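Serine--tRNA ligase (PDB 2DQ0) catalyses the ATP-dependent attachment of serine to tRNA(Ser), and probably also to tRNA(Sec), as a homodimeric class II aminoacyl-tRNA synthetase. Local coordinates at residues Glu264-Lys269 and Leu385-Arg390; Ser311-Ser316 and Tyr399-Asn404; Glu318-Ile323 and Lys354-Glu359. All coordinates share one frame; numbering follows the deposited sequence.

Contact 1. Residues Glu264-Lys269 and Leu385-Arg390; sequences EILDGK and LNIRFR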
# COMPACT_ATOMS: atom_id res chain seq x y z
N GLU A 264 -17.73 13.42 -14.58
CA GLU A 264 -17.56 14.86 -14.72
C GLU A 264 -17.69 15.22 -16.17
O GLU A 264 -17.48 14.39 -17.06
CB GLU A 264 -16.17 15.33 -14.24
CG GLU A 264 -15.85 15.10 -12.77
CD GLU A 264 -14.55 15.77 -12.35
OE1 GLU A 264 -14.01 15.42 -11.28
OE2 GLU A 264 -14.06 16.66 -13.08
N ILE A 265 -18.07 16.46 -16.40
CA ILE A 265 -18.13 16.98 -17.75
C ILE A 265 -17.06 18.03 -17.60
O ILE A 265 -17.26 19.02 -16.91
CB ILE A 265 -19.47 17.63 -18.08
CG1 ILE A 265 -20.55 16.55 -18.15
CG2 ILE A 265 -19.35 18.40 -19.40
CD1 ILE A 265 -21.95 17.08 -18.31
N LEU A 266 -15.91 17.78 -18.19
CA LEU A 266 -14.81 18.71 -18.08
C LEU A 266 -15.06 19.92 -18.96
O LEU A 266 -15.88 19.88 -19.88
CB LEU A 266 -13.50 18.03 -18.48
CG LEU A 266 -13.04 16.89 -17.58
CD1 LEU A 266 -11.84 16.21 -18.23
CD2 LEU A 266 -12.66 17.41 -16.17
N ASP A 267 -14.37 21.01 -18.65
CA ASP A 267 -14.46 22.23 -19.43
C ASP A 267 -13.30 22.10 -20.43
O ASP A 267 -12.14 22.03 -20.03
CB ASP A 267 -14.27 23.45 -18.53
CG ASP A 267 -14.54 24.76 -19.25
OD1 ASP A 267 -13.85 25.05 -20.26
OD2 ASP A 267 -15.44 25.51 -18.79
N GLY A 268 -13.63 22.04 -21.71
CA GLY A 268 -12.61 21.90 -22.74
C GLY A 268 -11.46 22.89 -22.72
O GLY A 268 -10.37 22.61 -23.27
N LYS A 269 -11.66 24.04 -22.10
CA LYS A 269 -10.59 25.01 -22.07
C LYS A 269 -9.41 24.53 -21.25
O LYS A 269 -8.30 25.04 -21.40
CB LYS A 269 -11.08 26.36 -21.56
CG LYS A 269 -11.99 27.08 -22.54
CD LYS A 269 -11.40 27.10 -23.96
CE LYS A 269 -10.19 28.03 -24.10
NZ LYS A 269 -10.56 29.47 -24.03
N LEU A 385 -16.07 5.32 -16.97
CA LEU A 385 -16.09 6.22 -15.83
C LEU A 385 -16.93 7.47 -16.05
O LEU A 385 -17.02 8.33 -15.17
CB LEU A 385 -14.66 6.60 -15.48
CG LEU A 385 -13.82 5.37 -15.14
CD1 LEU A 385 -12.34 5.74 -14.99
CD2 LEU A 385 -14.39 4.74 -13.88
N ASN A 386 -17.56 7.56 -17.22
CA ASN A 386 -18.39 8.71 -17.59
C ASN A 386 -17.60 10.01 -17.52
O ASN A 386 -17.96 10.92 -16.78
CB ASN A 386 -19.63 8.80 -16.70
CG ASN A 386 -20.54 9.97 -17.08
OD1 ASN A 386 -21.55 10.21 -16.42
ND2 ASN A 386 -20.17 10.71 -18.14
N ILE A 387 -16.52 10.08 -18.28
CA ILE A 387 -15.70 11.27 -18.28
C ILE A 387 -15.85 11.96 -19.63
O ILE A 387 -15.25 11.54 -20.63
CB ILE A 387 -14.24 10.93 -18.03
CG1 ILE A 387 -14.11 10.28 -16.65
CG2 ILE A 387 -13.39 12.18 -18.10
CD1 ILE A 387 -12.70 9.89 -16.32
N ARG A 388 -16.66 13.00 -19.63
CA ARG A 388 -16.92 13.76 -20.84
C ARG A 388 -16.43 15.19 -20.67
O ARG A 388 -15.94 15.57 -19.60
CB ARG A 388 -18.41 13.76 -21.14
CG ARG A 388 -18.98 12.38 -21.36
CD ARG A 388 -20.45 12.42 -21.58
NE ARG A 388 -21.15 12.90 -20.40
CZ ARG A 388 -22.47 13.10 -20.35
NH1 ARG A 388 -23.03 13.54 -19.23
NH2 ARG A 388 -23.22 12.88 -21.42
N PHE A 389 -16.58 15.96 -21.73
CA PHE A 389 -16.18 17.36 -21.72
C PHE A 389 -17.05 18.10 -22.73
O PHE A 389 -17.60 17.49 -23.65
CB PHE A 389 -14.72 17.50 -22.12
CG PHE A 389 -14.46 17.29 -23.58
CD1 PHE A 389 -14.74 16.07 -24.17
CD2 PHE A 389 -13.98 18.33 -24.36
CE1 PHE A 389 -14.54 15.87 -25.53
CE2 PHE A 389 -13.77 18.15 -25.73
CZ PHE A 389 -14.05 16.92 -26.32
N ARG A 390 -17.18 19.41 -22.54
CA ARG A 390 -17.96 20.25 -23.45
C ARG A 390 -17.13 21.51 -23.66
O ARG A 390 -16.54 22.04 -22.72
CB ARG A 390 -19.34 20.57 -22.84
CG ARG A 390 -19.42 21.83 -21.97
CD ARG A 390 -20.52 21.71 -20.92
NE ARG A 390 -21.77 21.18 -21.47
CZ ARG A 390 -22.78 20.72 -20.72
NH1 ARG A 390 -23.88 20.26 -21.30
NH2 ARG A 390 -22.68 20.71 -19.40

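Contact 2. Residues Ser311-Ser316 and Tyr399-Asn404; sequences SRPEES and YVHTLN. With SSA (5'-O-(N-(L-seryl)-sulfamoyl)adenosine), chain G.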
# COMPACT_ATOMS: atom_id res chain seq x y z
N SER A 311 -7.15 14.09 -22.86
CA SER A 311 -7.07 15.00 -24.00
C SER A 311 -8.32 14.97 -24.88
O SER A 311 -9.26 14.20 -24.65
CB SER A 311 -5.85 14.67 -24.88
OG SER A 311 -6.12 13.60 -25.76
N ARG A 312 -8.33 15.85 -25.88
CA ARG A 312 -9.43 15.88 -26.83
C ARG A 312 -9.15 14.70 -27.73
O ARG A 312 -8.00 14.40 -28.04
CB ARG A 312 -9.37 17.16 -27.67
CG ARG A 312 -9.29 18.42 -26.86
CD ARG A 312 -8.93 19.63 -27.71
NE ARG A 312 -9.48 20.83 -27.09
CZ ARG A 312 -10.77 21.14 -27.10
NH1 ARG A 312 -11.65 20.34 -27.71
NH2 ARG A 312 -11.20 22.21 -26.44
N PRO A 313 -10.19 13.99 -28.17
CA PRO A 313 -9.97 12.85 -29.05
C PRO A 313 -9.02 13.17 -30.21
O PRO A 313 -8.20 12.34 -30.62
CB PRO A 313 -11.39 12.52 -29.52
CG PRO A 313 -12.19 12.79 -28.28
CD PRO A 313 -11.61 14.10 -27.77
N GLU A 314 -9.11 14.41 -30.71
CA GLU A 314 -8.30 14.88 -31.83
C GLU A 314 -6.84 15.16 -31.45
O GLU A 314 -6.00 15.43 -32.32
CB GLU A 314 -8.94 16.15 -32.43
CG GLU A 314 -10.47 16.08 -32.59
CD GLU A 314 -11.24 16.34 -31.28
OE1 GLU A 314 -12.44 15.97 -31.19
OE2 GLU A 314 -10.65 16.94 -30.35
N GLU A 315 -6.52 15.08 -30.17
CA GLU A 315 -5.15 15.33 -29.69
C GLU A 315 -4.44 14.09 -29.06
O GLU A 315 -3.22 14.11 -28.82
CB GLU A 315 -5.19 16.44 -28.63
CG GLU A 315 -5.63 17.80 -29.13
CD GLU A 315 -4.66 18.37 -30.14
OE1 GLU A 315 -3.43 18.18 -29.96
OE2 GLU A 315 -5.11 19.01 -31.11
N SER A 316 -5.21 13.03 -28.82
CA SER A 316 -4.68 11.85 -28.15
C SER A 316 -3.51 11.14 -28.79
O SER A 316 -2.52 10.82 -28.12
CB SER A 316 -5.82 10.86 -27.86
OG SER A 316 -6.33 10.30 -29.05
N TYR A 399 -17.07 12.26 -24.93
CA TYR A 399 -16.08 11.54 -24.13
C TYR A 399 -14.67 12.01 -24.44
O TYR A 399 -14.33 12.37 -25.56
CB TYR A 399 -16.20 10.03 -24.38
CG TYR A 399 -17.46 9.46 -23.76
CD1 TYR A 399 -17.59 9.35 -22.38
CD2 TYR A 399 -18.53 9.06 -24.56
CE1 TYR A 399 -18.75 8.85 -21.80
CE2 TYR A 399 -19.71 8.56 -23.99
CZ TYR A 399 -19.80 8.45 -22.61
OH TYR A 399 -20.91 7.88 -22.04
N VAL A 400 -13.85 12.05 -23.40
CA VAL A 400 -12.48 12.49 -23.53
C VAL A 400 -11.64 11.27 -23.91
O VAL A 400 -12.14 10.13 -24.00
CB VAL A 400 -11.98 13.02 -22.17
CG1 VAL A 400 -13.01 14.01 -21.57
CG2 VAL A 400 -11.79 11.85 -21.20
N HIS A 401 -10.37 11.49 -24.17
CA HIS A 401 -9.50 10.36 -24.45
C HIS A 401 -8.54 10.30 -23.28
O HIS A 401 -8.15 11.33 -22.74
CB HIS A 401 -8.74 10.53 -25.77
CG HIS A 401 -9.49 10.01 -26.96
ND1 HIS A 401 -8.88 9.81 -28.18
CD2 HIS A 401 -10.78 9.62 -27.10
CE1 HIS A 401 -9.77 9.31 -29.03
NE2 HIS A 401 -10.93 9.19 -28.40
N THR A 402 -8.18 9.10 -22.86
CA THR A 402 -7.25 8.98 -21.75
C THR A 402 -6.01 8.25 -22.22
O THR A 402 -6.07 7.38 -23.08
CB THR A 402 -7.85 8.21 -20.55
OG1 THR A 402 -8.17 6.86 -20.93
CG2 THR A 402 -9.10 8.89 -20.06
N LEU A 403 -4.88 8.63 -21.65
CA LEU A 403 -3.63 7.98 -21.95
C LEU A 403 -2.82 7.80 -20.67
O LEU A 403 -3.04 8.51 -19.68
CB LEU A 403 -2.82 8.79 -22.96
CG LEU A 403 -3.38 8.84 -24.38
CD1 LEU A 403 -4.40 9.98 -24.50
CD2 LEU A 403 -2.24 9.06 -25.34
N ASN A 404 -1.92 6.82 -20.68
CA ASN A 404 -1.06 6.60 -19.52
C ASN A 404 0.26 6.03 -19.99
O ASN A 404 0.37 5.43 -21.07
CB ASN A 404 -1.72 5.68 -18.49
CG ASN A 404 -1.87 4.26 -18.99
OD1 ASN A 404 -0.90 3.51 -19.06
ND2 ASN A 404 -3.09 3.88 -19.32
N10 SSA G . -0.38 2.22 -16.01
CA SSA G . 0.44 1.53 -17.02
CB SSA G . 1.58 2.39 -17.49
OG SSA G . 2.59 2.54 -16.49
C9 SSA G . 1.04 0.22 -16.51
O9 SSA G . 0.94 -0.10 -15.33
N8 SSA G . 1.65 -0.55 -17.42
S1 SSA G . 2.36 -1.92 -16.96
O1S SSA G . 1.29 -2.76 -16.44
O2S SSA G . 3.14 -2.37 -18.11
O5' SSA G . 3.30 -1.49 -15.79
C5' SSA G . 4.28 -0.50 -16.02
C4' SSA G . 5.65 -0.98 -15.63
O4' SSA G . 5.71 -1.29 -14.22
C3' SSA G . 6.19 -2.23 -16.30
O3' SSA G . 6.64 -1.92 -17.60
C2' SSA G . 7.36 -2.52 -15.37
O2' SSA G . 8.45 -1.64 -15.52
C1' SSA G . 6.69 -2.29 -14.01
N9 SSA G . 5.99 -3.45 -13.48
C8 SSA G . 4.77 -3.99 -13.84
N7 SSA G . 4.43 -5.05 -13.16
C5 SSA G . 5.51 -5.24 -12.29
C6 SSA G . 5.78 -6.22 -11.30
N6 SSA G . 4.95 -7.22 -11.02
N1 SSA G . 6.95 -6.12 -10.59
C2 SSA G . 7.78 -5.09 -10.88
N3 SSA G . 7.63 -4.11 -11.79
C4 SSA G . 6.47 -4.25 -12.48

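Contact 3. Residues Glu318-Ile323 and Lys354-Glu359; sequences EWHEKI and KKYDIE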
# COMPACT_ATOMS: atom_id res chain seq x y z
N GLU A 318 -1.36 12.38 -30.68
CA GLU A 318 -0.17 13.20 -30.58
C GLU A 318 0.39 13.07 -29.16
O GLU A 318 1.61 13.04 -28.96
CB GLU A 318 -0.51 14.64 -30.88
CG GLU A 318 0.70 15.49 -31.18
CD GLU A 318 0.35 16.95 -31.28
OE1 GLU A 318 -0.78 17.26 -31.74
OE2 GLU A 318 1.20 17.79 -30.91
N TRP A 319 -0.50 13.00 -28.17
CA TRP A 319 -0.08 12.85 -26.79
C TRP A 319 0.61 11.52 -26.57
O TRP A 319 1.66 11.44 -25.91
CB TRP A 319 -1.28 12.98 -25.85
CG TRP A 319 -1.42 14.39 -25.40
CD1 TRP A 319 -2.41 15.28 -25.73
CD2 TRP A 319 -0.42 15.15 -24.71
NE1 TRP A 319 -2.08 16.54 -25.31
CE2 TRP A 319 -0.87 16.49 -24.68
CE3 TRP A 319 0.81 14.82 -24.12
CZ2 TRP A 319 -0.12 17.52 -24.08
CZ3 TRP A 319 1.56 15.84 -23.52
CH2 TRP A 319 1.09 17.18 -23.51
N HIS A 320 0.01 10.47 -27.13
CA HIS A 320 0.55 9.13 -27.03
C HIS A 320 2.00 9.20 -27.42
O HIS A 320 2.90 8.73 -26.72
CB HIS A 320 -0.17 8.20 -28.01
CG HIS A 320 0.22 6.76 -27.88
ND1 HIS A 320 -0.06 5.82 -28.85
CD2 HIS A 320 0.85 6.09 -26.88
CE1 HIS A 320 0.37 4.63 -28.45
NE2 HIS A 320 0.92 4.77 -27.26
N GLU A 321 2.23 9.83 -28.55
CA GLU A 321 3.56 9.96 -29.06
C GLU A 321 4.48 10.76 -28.14
O GLU A 321 5.68 10.52 -28.10
CB GLU A 321 3.48 10.58 -30.45
CG GLU A 321 4.44 9.97 -31.42
CD GLU A 321 4.26 8.47 -31.55
OE1 GLU A 321 3.16 8.03 -31.96
OE2 GLU A 321 5.24 7.75 -31.26
N LYS A 322 3.93 11.71 -27.38
CA LYS A 322 4.77 12.51 -26.49
C LYS A 322 5.14 11.78 -25.19
O LYS A 322 6.29 11.87 -24.73
CB LYS A 322 4.11 13.83 -26.12
CG LYS A 322 3.87 14.80 -27.25
CD LYS A 322 3.22 16.06 -26.66
CE LYS A 322 2.65 16.97 -27.73
NZ LYS A 322 1.75 18.01 -27.14
N ILE A 323 4.18 11.07 -24.60
CA ILE A 323 4.49 10.40 -23.35
C ILE A 323 5.55 9.32 -23.50
O ILE A 323 6.44 9.21 -22.64
CB ILE A 323 3.23 9.85 -22.64
CG1 ILE A 323 2.61 8.72 -23.44
CG2 ILE A 323 2.24 10.98 -22.41
CD1 ILE A 323 1.23 8.34 -22.90
N LYS A 354 -3.57 1.28 -28.90
CA LYS A 354 -2.20 1.13 -29.40
C LYS A 354 -1.27 1.27 -28.20
O LYS A 354 -1.53 2.06 -27.28
CB LYS A 354 -1.88 2.19 -30.44
CG LYS A 354 -0.47 2.09 -31.00
CD LYS A 354 -0.20 3.13 -32.07
CE LYS A 354 1.13 2.91 -32.75
NZ LYS A 354 1.31 3.89 -33.86
N LYS A 355 -0.18 0.51 -28.20
CA LYS A 355 0.75 0.55 -27.08
C LYS A 355 2.22 0.45 -27.46
O LYS A 355 2.60 -0.35 -28.31
CB LYS A 355 0.39 -0.56 -26.09
CG LYS A 355 1.33 -0.70 -24.91
CD LYS A 355 0.60 -1.21 -23.66
CE LYS A 355 0.03 -2.60 -23.81
NZ LYS A 355 -1.04 -2.85 -22.78
N TYR A 356 3.04 1.29 -26.83
CA TYR A 356 4.48 1.26 -27.06
C TYR A 356 5.14 0.84 -25.75
O TYR A 356 4.73 1.28 -24.68
CB TYR A 356 5.03 2.64 -27.43
CG TYR A 356 4.64 3.15 -28.79
CD1 TYR A 356 4.19 4.45 -28.94
CD2 TYR A 356 4.78 2.36 -29.92
CE1 TYR A 356 3.90 4.97 -30.20
CE2 TYR A 356 4.48 2.86 -31.20
CZ TYR A 356 4.04 4.18 -31.32
OH TYR A 356 3.77 4.71 -32.55
N ASP A 357 6.15 -0.02 -25.83
CA ASP A 357 6.88 -0.46 -24.66
C ASP A 357 8.35 -0.10 -24.79
O ASP A 357 8.91 -0.07 -25.89
CB ASP A 357 6.81 -1.99 -24.49
CG ASP A 357 5.52 -2.46 -23.84
OD1 ASP A 357 4.53 -1.69 -23.77
OD2 ASP A 357 5.48 -3.64 -23.41
N ILE A 358 8.99 0.21 -23.68
CA ILE A 358 10.41 0.45 -23.72
C ILE A 358 11.03 -0.79 -23.08
O ILE A 358 10.81 -1.05 -21.90
CB ILE A 358 10.82 1.66 -22.90
CG1 ILE A 358 10.18 2.92 -23.48
CG2 ILE A 358 12.35 1.75 -22.88
CD1 ILE A 358 10.55 4.20 -22.76
N GLU A 359 11.77 -1.56 -23.87
CA GLU A 359 12.43 -2.77 -23.36
C GLU A 359 13.89 -2.46 -23.28
O GLU A 359 14.53 -2.22 -24.31
CB GLU A 359 12.20 -3.96 -24.28
CG GLU A 359 10.75 -4.45 -24.32
CD GLU A 359 10.49 -5.43 -25.47
OE1 GLU A 359 9.38 -6.01 -25.55
OE2 GLU A 359 11.40 -5.63 -26.30

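Contact 1. Residues Glu264-Lys269 and Leu385-Arg390
Ile265 and Leu266 lie against Arg388 and Phe389 where two short parallel strands, 264-267 and 387-390, pair in the mixed sheet of the class II synthetase core. The two strand axes come within 4.0 Å.

Backbone bonds carry most of the pairing. Arg388 N donates to Glu264 O and Arg390 N to Leu266 O, each at 3.0 Å. Between them Leu266 N donates to Arg388 O at 2.6 Å. Gly268 N closes the end of the pairing on Arg390 O, and a weak bond from Glu264 N to Asn386 O stands at the other end. Ile265 CA and Phe389 CA add C-H...O contacts to Arg388 O and Leu266 O.

Side-chain contacts differ on the two faces. On the face of Ile265, the isoleucine sits between two arginines. It runs side by side with Arg388, and its CD1 methyl lies by the guanidinium, 3.8 Å from Arg388 NH1. Its CG1 lies beside the backbone N (chi1 -69°), which leaves CG2 anti to that N. This CG2 meets the aliphatic CD of Arg390 at 3.8 Å. On the face of Leu266, its CB packs on Phe389 CB at 3.9 Å, and its CD1 approaches Ile387 CG2 more loosely. Val400 of strand 398-406 also touches Ile387 and Phe389 there.

The carboxylate of Glu264 leaves the contact and forms a salt bridge with Arg176 of the second subunit, so this strand also reaches the dimer interface. Asp267 makes an Asx turn: its OD1 accepts from Lys269 N through the anti lone pair.

One glycine-aromatic contact completes the account. Gly268 CA meets the Phe389 ring at its edge, 4.2 Å from Phe389 CD2.

Contact 2. Residues Ser311-Ser316 and Tyr399-Asn404
This contact belongs to the antiparallel part of the mixed sheet of the class II catalytic core, at the point where strand 301-311 ends and the chain turns into helix 316-333. Ser311, Pro313 and Ser316 gather round His401 of the neighbouring strand 398-406.

Ser311 and His401 form an antiparallel hydrogen-bonded pair. Ser311 N donates to His401 O at 2.9 Å, and His401 N donates to Ser311 O at 3.0 Å. Beyond this pair the chain turns away from the sheet. Arg312 O helps to hold the turn, because Ser311 OG and Glu315 N reach it from opposite faces of its carbonyl plane.

The imidazole of His401 is gripped on a face and at an edge. Pro313 CA sits over the ring centre in a CH-pi contact, 3.5 Å from the centroid and 15° off the normal. Pro313 CB lies 3.5 Å from His401 NE2. At the edge Ser316 OG and His401 ND1 share a hydrogen bond of 2.7 Å. The serine OG stands between its own backbone N and carbonyl carbon (chi1 69°). It lies near the ring plane, and its CB lies in that plane.

Further along the strand, Leu403 CD2 lies 3.3 Å from Ser316 O, and its CD1 packs on Ser316 CB. Trp319, His320 and Ile323 of the helix touch this leucine as well. Asn404 belongs to the pocket of the bound seryl-adenylate analogue, and its OD1 lies 3.1 Å from the ligand CB.

Held over a face and at an edge, the His401 ring probably has little freedom to turn. The Ser316-His401 bond ties the helix start, and the CH-pi contact the turn before it, to a strand that reaches the active site.

Contact 3. Residues Glu318-Ile323 and Lys354-Glu359
The rings of His320 and Tyr356 form an offset stack where helix 316-333 lies on strand 354-362 of the catalytic sheet. Their planes are 21° apart and their centroids 4.9 Å apart. Tyr356 CD1 lies over one face of the imidazole, and CE1 over the same face toward the rim. His320 CG is anti to the backbone N (chi1 -174°), which starts the side chain toward the strand.

Lys354 crosses His320 at about a right angle. Its CG meets the imidazole in the ring plane, 3.7 Å from His320 CE1. The extended lysine chain then carries NZ to Tyr356 OH, where it donates a bond of 2.9 Å. Lys354 NZ is also bonded to Ser113.

Glu321 bends at chi2 and crosses the tyrosine obliquely. Its carboxylate plane is turned 66° from the ring, and OE2 lies 3.3 Å from Tyr356 CE1. A weak, unsettled bond may join Tyr356 OH to Glu321 OE1.

His320 NE2 bonds to the backbone O of Ala374 on the next strand, which anchors the stacked imidazole. The phenol oxygen has the Lys354 ammonium and the Glu321 carboxylate as neighbours. The bond from Lys354 NZ may polarise the phenol, while the link to Glu321 stays weak.

Overall arrangement
All three contacts lie in the class II catalytic core and reach the same mixed sheet. All are partly buried. Contact 1 is farthest from the chain centre, and its strand 264-267 also meets the second subunit. Contacts 2 and 3 lie nearer that centre, and no other protein chain touches them. Contacts 1 and 2 join through adjacent strands, with Ile387 O and Val400 N probably hydrogen-bonded. Contacts 2 and 3 share helix 316-333. Contact 3 is nested in the loops closed by both others, and contact 1 does not touch it. Backbone bonds dominate contact 1. To such bonds contact 2 adds a serine-histidine bond and a CH-pi contact, while contact 3 relies on side chains and an offset stack.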